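Local coordinates for protein vaginolysin (Gardnerella vaginalis, PDB 5IMY) that probably acts as a secreted, cholesterol-binding, pore-forming toxin of the cholesterol-dependent cytolysin family, at residues V221-P226 with P253-N258; N258-R263 with V346-T351; R393-W398 with E417-Y422. One frame throughout, in Å; residues are numbered along the deposited sequence.

In the fold
Contacts 1 and 2 are consecutive steps across one antiparallel sheet. Strand 253-261 is common to both: its first part meets the end of strand 208-223 in contact 1, its last part meets strand 347-354 in contact 2, and Asn258 belongs to both. Their centres are about 13 Å apart. Contact 3 comes last along the chain and lies on the other side of the chain's centre, in the C-terminal beta sandwich, with its centre about 77 Å from that of contact 1 and about 68 Å from that of contact 2. The sheet pair and contact 3 thus lie on opposite sides of the centre of an elongated toxin.

Contact 1: residues V221-P226 with P253-N258; sequences VSVDAP and PVYVSN
Val223 and Ser257 are joined by a backbone hydrogen bond, Val223 N to Ser257 O at 2.7 Å, with an N-H...O angle of 149°. Two CA-H...O contacts lie beside it: Ser222 CA approaches the same Ser257 O at 3.4 Å, and Asn258 CA approaches Val221 O at 3.1 Å. Ser257 O therefore meets an amide and a CA-H from consecutive residues. Ser222 and Asn258 form a non-hydrogen-bonded antiparallel pair, and their side chains start out on the same face of the sheet, with the CB atoms 4.0 Å apart. The Ser222 hydroxyl lies beside its own carbonyl carbon, and OG gives a weak bond forward to Val223 O. Val223 splits its two methyls between different neighbours: CG2, beside its own backbone N, rests 3.5 Å from Val256 O, whereas CG1 is directed at the Tyr255 ring and reaches CE1 at 4.3 Å from an oblique direction.

This is the end of an antiparallel strand pair in the core sheet of the cytolysin, where strand 208-223 stops. The two short strands run at 127° to each other, and the chain parts from strand 253-261 after Val223, although Asp224 still bonds to Thr117 of strand 116-120. Beyond Val223 the Tyr255 side chain keeps up the contact. With chi1 66° its CG sits between the backbone N and the carbonyl carbon, which swings the ring across to the departing chain, where it meets Pro226 tip to tip: Pro226 CD is 4.1 Å from Tyr255 OH, and Pro226 CG is 4.4 Å from Tyr255 CZ.

Further out, the phenol oxygen is hydrogen-bonded to Asn358 OD1, and Phe232 meets the Tyr255 ring at an inclined angle. Ser257 OG is held by Ser353 OG. Ile116 and Leu118 of the adjoining strand 116-120 pack against Val223.

Contact 2: residues N258-R263 with V346-T351; sequences NVAYGR and VPIAYT
Tyr261 presents one ring face to Pro347: Pro347 CB stands 4.3 Å from the centroid of the Tyr261 ring, 27° off its normal, a CH-pi contact, while Pro347 CD touches Tyr261 CE1 at 3.7 Å. On the same face of the sheet Val259 lies alongside the proline, pointing the same way, with Val259 CG1 3.7 Å from Pro347 CB; its other methyl, CG2, meets Tyr350 CB at 3.8 Å. On the reverse face Ala260 and Ala349 pair by their CB atoms, and Asn258 and Thr351 cross obliquely. Ile348 is turned toward the partner strand, CG1 between its backbone N and carbonyl carbon (chi1 52°), which sets CG1 beside Ala260 O and CG2 3.7 Å from Gly262 C.

A classic beta bulge underlies this layout. Ile348 and Ala349 both face Ala260, whose O accepts Ile348 N at 2.9 Å and, weakly, Ala349 N, so the register slips by one residue and Tyr261 comes opposite Pro347. Gly262 N closes the end on Val346 O, also at 2.9 Å.

At Gly262 the chain turns a corner into strand 263-271. Strand 208-223 flanks strand 253-261, with Tyr219 meeting the Tyr261 ring, while strand 79-80 pairs with strand 347-354.

Contact 3: residues R393-W398 with E417-Y422; sequences RYYIYW and EGNGKY
In the C-terminal beta sandwich, which probably recognises the membrane as in related cytolysins, the loop 417-422 following strand 409-415 folds over the beginning of strand 395-403, and Asn419 fastens it there against Ile396 and Tyr397. Asn419 OD1 accepts Ile396 N at 2.8 Å in a fairly straight bond, 159° at the hydrogen, so a loop side chain binds the strand backbone. The other branch of the same amide, ND2, lies over one face of the Tyr397 ring, 3.8 Å from CZ, with the ring and amide planes 72° apart. The backbone contributes a long bond, Tyr394 N to Asn419 O at 3.3 Å.

Beyond Asn419 the loop runs past Arg393, whose aliphatic part lies along its carbonyls. Arg393 CG is 3.3 Å from Lys421 O, and CD is 3.5 Å from Gly420 O. The arginine chain then bends at chi3, -77°, bringing its guanidinium to Tyr395, with the phenol oxygen above the centre of one guanidinium face. On the loop side, Gly420 CA touches Tyr395 CE1 at 4.0 Å, and Tyr422 CD1 comes within 4.2 Å of Arg393 CG.

The Arg393 cation also meets Trp455 of the tryptophan-rich loop in a cation-pi contact, and Tyr422 packs on the same tryptophan. Tyr395 and Tyr397 both touch a chain of another protein in the assembly, so this part of the sandwich also belongs to an interface. Strand 395-403 itself lies between strands 409-415 and 440-443 in its sheet, while Tyr394 and Ile396 pack against strand 363-389.

Contact 1: residues V221-P226 with P253-N258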
loop_
_atom_site.group_PDB
_atom_site.type_symbol
_atom_site.label_atom_id
_atom_site.label_comp_id
_atom_site.label_asym_id
_atom_site.label_seq_id
_atom_site.Cartn_x
_atom_site.Cartn_y
_atom_site.Cartn_z
ATOM N N VAL A 221 29.754 22.232 -31.736
ATOM C CA VAL A 221 30.493 23.451 -32.041
ATOM C C VAL A 221 30.583 24.262 -30.759
ATOM O O VAL A 221 29.556 24.625 -30.172
ATOM C CB VAL A 221 29.820 24.257 -33.163
ATOM C CG1 VAL A 221 30.599 25.541 -33.437
ATOM C CG2 VAL A 221 29.708 23.413 -34.427
ATOM N N SER A 222 31.806 24.550 -30.326
ATOM C CA SER A 222 32.053 25.173 -29.037
ATOM C C SER A 222 32.782 26.498 -29.213
ATOM O O SER A 222 33.425 26.752 -30.236
ATOM C CB SER A 222 32.870 24.246 -28.129
ATOM O OG SER A 222 33.345 24.940 -26.990
ATOM N N VAL A 223 32.669 27.337 -28.191
ATOM C CA VAL A 223 33.310 28.646 -28.153
ATOM C C VAL A 223 34.557 28.555 -27.285
ATOM O O VAL A 223 34.569 27.857 -26.263
ATOM C CB VAL A 223 32.337 29.716 -27.621
ATOM C CG1 VAL A 223 33.082 30.984 -27.224
ATOM C CG2 VAL A 223 31.276 30.026 -28.669
ATOM N N ASP A 224 35.604 29.271 -27.683
ATOM C CA ASP A 224 36.854 29.262 -26.945
ATOM C C ASP A 224 36.777 30.181 -25.727
ATOM O O ASP A 224 35.963 31.107 -25.661
ATOM C CB ASP A 224 38.014 29.694 -27.847
ATOM C CG ASP A 224 38.848 28.520 -28.329
ATOM O OD1 ASP A 224 39.027 27.554 -27.557
ATOM O OD2 ASP A 224 39.331 28.567 -29.480
ATOM N N ALA A 225 37.647 29.909 -24.758
ATOM C CA ALA A 225 37.769 30.732 -23.569
ATOM C C ALA A 225 37.973 32.195 -23.969
ATOM O O ALA A 225 38.937 32.495 -24.691
ATOM C CB ALA A 225 38.943 30.252 -22.721
ATOM N N PRO A 226 37.110 33.115 -23.545
ATOM C CA PRO A 226 37.279 34.527 -23.916
ATOM C C PRO A 226 38.408 35.254 -23.200
ATOM O O PRO A 226 38.529 36.467 -23.380
ATOM C CB PRO A 226 35.921 35.147 -23.530
ATOM C CG PRO A 226 34.989 34.010 -23.382
ATOM C CD PRO A 226 35.816 32.882 -22.884
ATOM N N PRO A 253 24.360 38.695 -18.059
ATOM C CA PRO A 253 24.636 38.188 -19.405
ATOM C C PRO A 253 25.137 36.752 -19.422
ATOM O O PRO A 253 25.853 36.293 -18.530
ATOM C CB PRO A 253 25.726 39.146 -19.908
ATOM C CG PRO A 253 26.444 39.561 -18.676
ATOM C CD PRO A 253 25.431 39.580 -17.570
ATOM N N VAL A 254 24.742 36.042 -20.478
ATOM C CA VAL A 254 25.204 34.688 -20.746
ATOM C C VAL A 254 25.577 34.601 -22.219
ATOM O O VAL A 254 25.161 35.424 -23.039
ATOM C CB VAL A 254 24.144 33.619 -20.399
ATOM C CG1 VAL A 254 23.703 33.757 -18.955
ATOM C CG2 VAL A 254 22.942 33.720 -21.330
ATOM N N TYR A 255 26.364 33.580 -22.554
ATOM C CA TYR A 255 26.721 33.329 -23.942
ATOM C C TYR A 255 26.603 31.842 -24.244
ATOM O O TYR A 255 26.860 30.991 -23.389
ATOM C CB TYR A 255 28.140 33.820 -24.271
ATOM C CG TYR A 255 29.258 33.086 -23.561
ATOM C CD1 TYR A 255 29.950 32.056 -24.187
ATOM C CD2 TYR A 255 29.632 33.438 -22.272
ATOM C CE1 TYR A 255 30.979 31.392 -23.543
ATOM C CE2 TYR A 255 30.659 32.780 -21.622
ATOM C CZ TYR A 255 31.328 31.761 -22.261
ATOM O OH TYR A 255 32.348 31.109 -21.611
ATOM N N VAL A 256 26.197 31.545 -25.477
ATOM C CA VAL A 256 26.076 30.171 -25.947
ATOM C C VAL A 256 27.473 29.575 -26.058
ATOM O O VAL A 256 28.189 29.824 -27.033
ATOM C CB VAL A 256 25.334 30.113 -27.295
ATOM C CG1 VAL A 256 25.155 28.667 -27.749
ATOM C CG2 VAL A 256 23.984 30.819 -27.186
ATOM N N SER A 257 27.871 28.788 -25.055
ATOM C CA SER A 257 29.221 28.233 -25.051
ATOM C C SER A 257 29.380 27.118 -26.075
ATOM O O SER A 257 30.479 26.928 -26.608
ATOM C CB SER A 257 29.581 27.729 -23.653
ATOM O OG SER A 257 28.421 27.488 -22.878
ATOM N N ASN A 258 28.315 26.376 -26.368
ATOM C CA ASN A 258 28.394 25.351 -27.398
ATOM C C ASN A 258 26.994 25.018 -27.892
ATOM O O ASN A 258 25.999 25.229 -27.196
ATOM C CB ASN A 258 29.095 24.086 -26.887
ATOM C CG ASN A 258 28.193 23.225 -26.019
ATOM O OD1 ASN A 258 27.316 22.520 -26.520
ATOM N ND2 ASN A 258 28.421 23.262 -24.712
#

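Contact 2: residues N258-R263 with V346-T351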
loop_
_atom_site.group_PDB
_atom_site.type_symbol
_atom_site.label_atom_id
_atom_site.label_comp_id
_atom_site.label_asym_id
_atom_site.label_seq_id
_atom_site.Cartn_x
_atom_site.Cartn_y
_atom_site.Cartn_z
ATOM N N ASN A 258 28.315 26.376 -26.368
ATOM C CA ASN A 258 28.394 25.351 -27.398
ATOM C C ASN A 258 26.994 25.018 -27.892
ATOM O O ASN A 258 25.999 25.229 -27.196
ATOM C CB ASN A 258 29.095 24.086 -26.887
ATOM C CG ASN A 258 28.193 23.225 -26.019
ATOM O OD1 ASN A 258 27.316 22.520 -26.520
ATOM N ND2 ASN A 258 28.421 23.262 -24.712
ATOM N N VAL A 259 26.941 24.495 -29.114
ATOM C CA VAL A 259 25.707 24.035 -29.737
ATOM C C VAL A 259 25.946 22.631 -30.268
ATOM O O VAL A 259 26.924 22.391 -30.985
ATOM C CB VAL A 259 25.252 24.975 -30.870
ATOM C CG1 VAL A 259 24.071 24.376 -31.635
ATOM C CG2 VAL A 259 24.882 26.336 -30.307
ATOM N N ALA A 260 25.058 21.708 -29.914
ATOM C CA ALA A 260 25.148 20.334 -30.377
ATOM C C ALA A 260 24.385 20.179 -31.684
ATOM O O ALA A 260 23.295 20.736 -31.851
ATOM C CB ALA A 260 24.593 19.375 -29.323
ATOM N N TYR A 261 24.965 19.422 -32.610
ATOM C CA TYR A 261 24.374 19.187 -33.917
ATOM C C TYR A 261 24.090 17.704 -34.089
ATOM O O TYR A 261 24.889 16.855 -33.677
ATOM C CB TYR A 261 25.297 19.676 -35.038
ATOM C CG TYR A 261 25.414 21.180 -35.115
ATOM C CD1 TYR A 261 24.702 21.904 -36.060
ATOM C CD2 TYR A 261 26.232 21.878 -34.235
ATOM C CE1 TYR A 261 24.802 23.279 -36.134
ATOM C CE2 TYR A 261 26.339 23.256 -34.299
ATOM C CZ TYR A 261 25.622 23.951 -35.251
ATOM O OH TYR A 261 25.723 25.322 -35.320
ATOM N N GLY A 262 22.949 17.396 -34.695
ATOM C CA GLY A 262 22.606 16.017 -34.962
ATOM C C GLY A 262 21.144 15.790 -35.270
ATOM O O GLY A 262 20.579 16.439 -36.157
ATOM N N ARG A 263 20.522 14.866 -34.542
ATOM C CA ARG A 263 19.170 14.416 -34.836
ATOM C C ARG A 263 18.380 14.348 -33.539
ATOM O O ARG A 263 18.856 13.783 -32.550
ATOM C CB ARG A 263 19.206 13.048 -35.524
ATOM C CG ARG A 263 17.978 12.703 -36.343
ATOM C CD ARG A 263 18.324 11.644 -37.376
ATOM N NE ARG A 263 17.148 10.918 -37.850
ATOM C CZ ARG A 263 16.641 9.841 -37.258
ATOM N NH1 ARG A 263 17.197 9.352 -36.155
ATOM N NH2 ARG A 263 15.570 9.249 -37.770
ATOM N N VAL A 346 21.869 19.900 -38.426
ATOM C CA VAL A 346 20.763 20.548 -37.724
ATOM C C VAL A 346 21.199 20.750 -36.276
ATOM O O VAL A 346 21.550 19.771 -35.603
ATOM C CB VAL A 346 19.466 19.723 -37.786
ATOM C CG1 VAL A 346 18.393 20.353 -36.903
ATOM C CG2 VAL A 346 18.946 19.621 -39.199
ATOM N N PRO A 347 21.200 21.976 -35.754
ATOM C CA PRO A 347 21.371 22.144 -34.307
ATOM C C PRO A 347 20.167 21.592 -33.561
ATOM O O PRO A 347 19.019 21.801 -33.960
ATOM C CB PRO A 347 21.502 23.662 -34.134
ATOM C CG PRO A 347 20.851 24.243 -35.341
ATOM C CD PRO A 347 21.101 23.271 -36.452
ATOM N N ILE A 348 20.440 20.872 -32.473
ATOM C CA ILE A 348 19.389 20.203 -31.715
ATOM C C ILE A 348 19.366 20.718 -30.282
ATOM O O ILE A 348 18.319 20.699 -29.624
ATOM C CB ILE A 348 19.568 18.673 -31.742
ATOM C CG1 ILE A 348 20.989 18.291 -31.316
ATOM C CG2 ILE A 348 19.250 18.131 -33.130
ATOM C CD1 ILE A 348 21.204 16.795 -31.158
ATOM N N ALA A 349 20.512 21.181 -29.786
ATOM C CA ALA A 349 20.599 21.649 -28.413
ATOM C C ALA A 349 21.673 22.721 -28.310
ATOM O O ALA A 349 22.586 22.797 -29.137
ATOM C CB ALA A 349 20.906 20.500 -27.447
ATOM N N TYR A 350 21.553 23.556 -27.281
ATOM C CA TYR A 350 22.545 24.582 -27.011
ATOM C C TYR A 350 22.707 24.750 -25.509
ATOM O O TYR A 350 21.783 24.491 -24.733
ATOM C CB TYR A 350 22.173 25.928 -27.658
ATOM C CG TYR A 350 20.958 26.614 -27.072
ATOM C CD1 TYR A 350 21.095 27.692 -26.205
ATOM C CD2 TYR A 350 19.673 26.201 -27.402
ATOM C CE1 TYR A 350 19.988 28.329 -25.676
ATOM C CE2 TYR A 350 18.561 26.832 -26.874
ATOM C CZ TYR A 350 18.723 27.895 -26.014
ATOM O OH TYR A 350 17.621 28.527 -25.489
ATOM N N THR A 351 23.902 25.175 -25.112
ATOM C CA THR A 351 24.245 25.420 -23.719
ATOM C C THR A 351 24.676 26.871 -23.562
ATOM O O THR A 351 25.355 27.422 -24.434
ATOM C CB THR A 351 25.372 24.489 -23.258
ATOM O OG1 THR A 351 24.988 23.125 -23.466
ATOM C CG2 THR A 351 25.689 24.706 -21.782
#

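Contact 3: residues R393-W398 with E417-Y422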
loop_
_atom_site.group_PDB
_atom_site.type_symbol
_atom_site.label_atom_id
_atom_site.label_comp_id
_atom_site.label_asym_id
_atom_site.label_seq_id
_atom_site.Cartn_x
_atom_site.Cartn_y
_atom_site.Cartn_z
ATOM N N ARG A 393 -10.882 -36.193 0.044
ATOM C CA ARG A 393 -11.035 -34.900 0.690
ATOM C C ARG A 393 -10.146 -33.898 -0.032
ATOM O O ARG A 393 -9.345 -34.260 -0.893
ATOM C CB ARG A 393 -10.678 -34.970 2.181
ATOM C CG ARG A 393 -11.666 -35.779 3.003
ATOM C CD ARG A 393 -11.424 -35.616 4.492
ATOM N NE ARG A 393 -10.280 -36.393 4.958
ATOM C CZ ARG A 393 -9.878 -36.442 6.224
ATOM N NH1 ARG A 393 -10.527 -35.755 7.157
ATOM N NH2 ARG A 393 -8.827 -37.177 6.559
ATOM N N TYR A 394 -10.303 -32.624 0.297
ATOM C CA TYR A 394 -9.458 -31.586 -0.270
ATOM C C TYR A 394 -8.927 -30.698 0.842
ATOM O O TYR A 394 -9.602 -30.456 1.845
ATOM C CB TYR A 394 -10.216 -30.740 -1.310
ATOM C CG TYR A 394 -10.479 -31.456 -2.621
ATOM C CD1 TYR A 394 -9.479 -31.588 -3.578
ATOM C CD2 TYR A 394 -11.729 -31.990 -2.907
ATOM C CE1 TYR A 394 -9.717 -32.234 -4.778
ATOM C CE2 TYR A 394 -11.974 -32.640 -4.103
ATOM C CZ TYR A 394 -10.965 -32.760 -5.034
ATOM O OH TYR A 394 -11.205 -33.407 -6.226
ATOM N N TYR A 395 -7.694 -30.232 0.665
ATOM C CA TYR A 395 -7.069 -29.277 1.579
ATOM C C TYR A 395 -6.410 -28.199 0.726
ATOM O O TYR A 395 -5.343 -28.420 0.146
ATOM C CB TYR A 395 -6.066 -29.961 2.501
ATOM C CG TYR A 395 -6.704 -30.958 3.443
ATOM C CD1 TYR A 395 -7.270 -30.542 4.640
ATOM C CD2 TYR A 395 -6.746 -32.308 3.130
ATOM C CE1 TYR A 395 -7.856 -31.448 5.504
ATOM C CE2 TYR A 395 -7.328 -33.220 3.986
ATOM C CZ TYR A 395 -7.883 -32.785 5.171
ATOM O OH TYR A 395 -8.465 -33.690 6.028
ATOM N N ILE A 396 -7.054 -27.038 0.647
ATOM C CA ILE A 396 -6.629 -25.955 -0.229
ATOM C C ILE A 396 -6.472 -24.697 0.614
ATOM O O ILE A 396 -7.412 -24.288 1.308
ATOM C CB ILE A 396 -7.629 -25.727 -1.376
ATOM C CG1 ILE A 396 -7.666 -26.963 -2.282
ATOM C CG2 ILE A 396 -7.270 -24.476 -2.184
ATOM C CD1 ILE A 396 -8.755 -26.939 -3.334
ATOM N N TYR A 397 -5.290 -24.085 0.553
ATOM C CA TYR A 397 -5.002 -22.851 1.267
ATOM C C TYR A 397 -4.338 -21.862 0.318
ATOM O O TYR A 397 -3.770 -22.237 -0.711
ATOM C CB TYR A 397 -4.085 -23.090 2.474
ATOM C CG TYR A 397 -4.461 -24.284 3.325
ATOM C CD1 TYR A 397 -5.184 -24.123 4.499
ATOM C CD2 TYR A 397 -4.083 -25.566 2.957
ATOM C CE1 TYR A 397 -5.525 -25.210 5.281
ATOM C CE2 TYR A 397 -4.419 -26.658 3.731
ATOM C CZ TYR A 397 -5.139 -26.474 4.890
ATOM O OH TYR A 397 -5.472 -27.563 5.660
ATOM N N TRP A 398 -4.411 -20.585 0.683
ATOM C CA TRP A 398 -3.739 -19.534 -0.067
ATOM C C TRP A 398 -3.590 -18.321 0.840
ATOM O O TRP A 398 -4.227 -18.222 1.891
ATOM C CB TRP A 398 -4.503 -19.180 -1.347
ATOM C CG TRP A 398 -5.838 -18.548 -1.106
ATOM C CD1 TRP A 398 -6.106 -17.215 -1.016
ATOM C CD2 TRP A 398 -7.091 -19.222 -0.931
ATOM N NE1 TRP A 398 -7.447 -17.015 -0.796
ATOM C CE2 TRP A 398 -8.074 -18.231 -0.739
ATOM C CE3 TRP A 398 -7.476 -20.567 -0.915
ATOM C CZ2 TRP A 398 -9.416 -18.540 -0.534
ATOM C CZ3 TRP A 398 -8.811 -20.872 -0.711
ATOM C CH2 TRP A 398 -9.764 -19.863 -0.524
ATOM N N GLU A 417 -13.640 -23.300 1.963
ATOM C CA GLU A 417 -14.707 -23.633 2.906
ATOM C C GLU A 417 -15.009 -25.125 2.886
ATOM O O GLU A 417 -15.313 -25.721 3.926
ATOM C CB GLU A 417 -15.972 -22.826 2.594
ATOM C CG GLU A 417 -16.839 -23.366 1.450
ATOM C CD GLU A 417 -18.208 -22.715 1.398
ATOM O OE1 GLU A 417 -18.515 -21.892 2.290
ATOM O OE2 GLU A 417 -18.986 -23.040 0.471
ATOM N N GLY A 418 -14.931 -25.744 1.711
ATOM C CA GLY A 418 -15.176 -27.164 1.590
ATOM C C GLY A 418 -13.892 -27.964 1.607
ATOM O O GLY A 418 -13.619 -28.734 0.683
ATOM N N ASN A 419 -13.092 -27.789 2.658
ATOM C CA ASN A 419 -11.792 -28.444 2.731
ATOM C C ASN A 419 -11.947 -29.906 3.141
ATOM O O ASN A 419 -12.157 -30.768 2.281
ATOM C CB ASN A 419 -10.863 -27.688 3.691
ATOM C CG ASN A 419 -9.696 -27.023 2.978
ATOM O OD1 ASN A 419 -9.645 -26.972 1.749
ATOM N ND2 ASN A 419 -8.746 -26.513 3.754
ATOM N N GLY A 420 -11.866 -30.204 4.435
ATOM C CA GLY A 420 -11.804 -31.580 4.881
ATOM C C GLY A 420 -13.123 -32.324 4.828
ATOM O O GLY A 420 -13.444 -33.091 5.743
ATOM N N LYS A 421 -13.893 -32.123 3.763
ATOM C CA LYS A 421 -15.186 -32.770 3.598
ATOM C C LYS A 421 -15.053 -34.016 2.733
ATOM O O LYS A 421 -14.247 -34.066 1.800
ATOM C CB LYS A 421 -16.194 -31.812 2.961
ATOM C CG LYS A 421 -16.755 -30.775 3.915
ATOM C CD LYS A 421 -17.489 -29.686 3.154
ATOM C CE LYS A 421 -18.117 -28.668 4.092
ATOM N NZ LYS A 421 -18.852 -27.612 3.341
ATOM N N TYR A 422 -15.860 -35.024 3.052
ATOM C CA TYR A 422 -15.844 -36.266 2.292
ATOM C C TYR A 422 -16.444 -36.050 0.909
ATOM O O TYR A 422 -17.562 -35.543 0.777
ATOM C CB TYR A 422 -16.614 -37.356 3.037
ATOM C CG TYR A 422 -15.952 -37.801 4.322
ATOM C CD1 TYR A 422 -14.702 -38.400 4.306
ATOM C CD2 TYR A 422 -16.581 -37.630 5.548
ATOM C CE1 TYR A 422 -14.090 -38.811 5.474
ATOM C CE2 TYR A 422 -15.977 -38.039 6.724
ATOM C CZ TYR A 422 -14.732 -38.629 6.680
ATOM O OH TYR A 422 -14.123 -39.040 7.844
#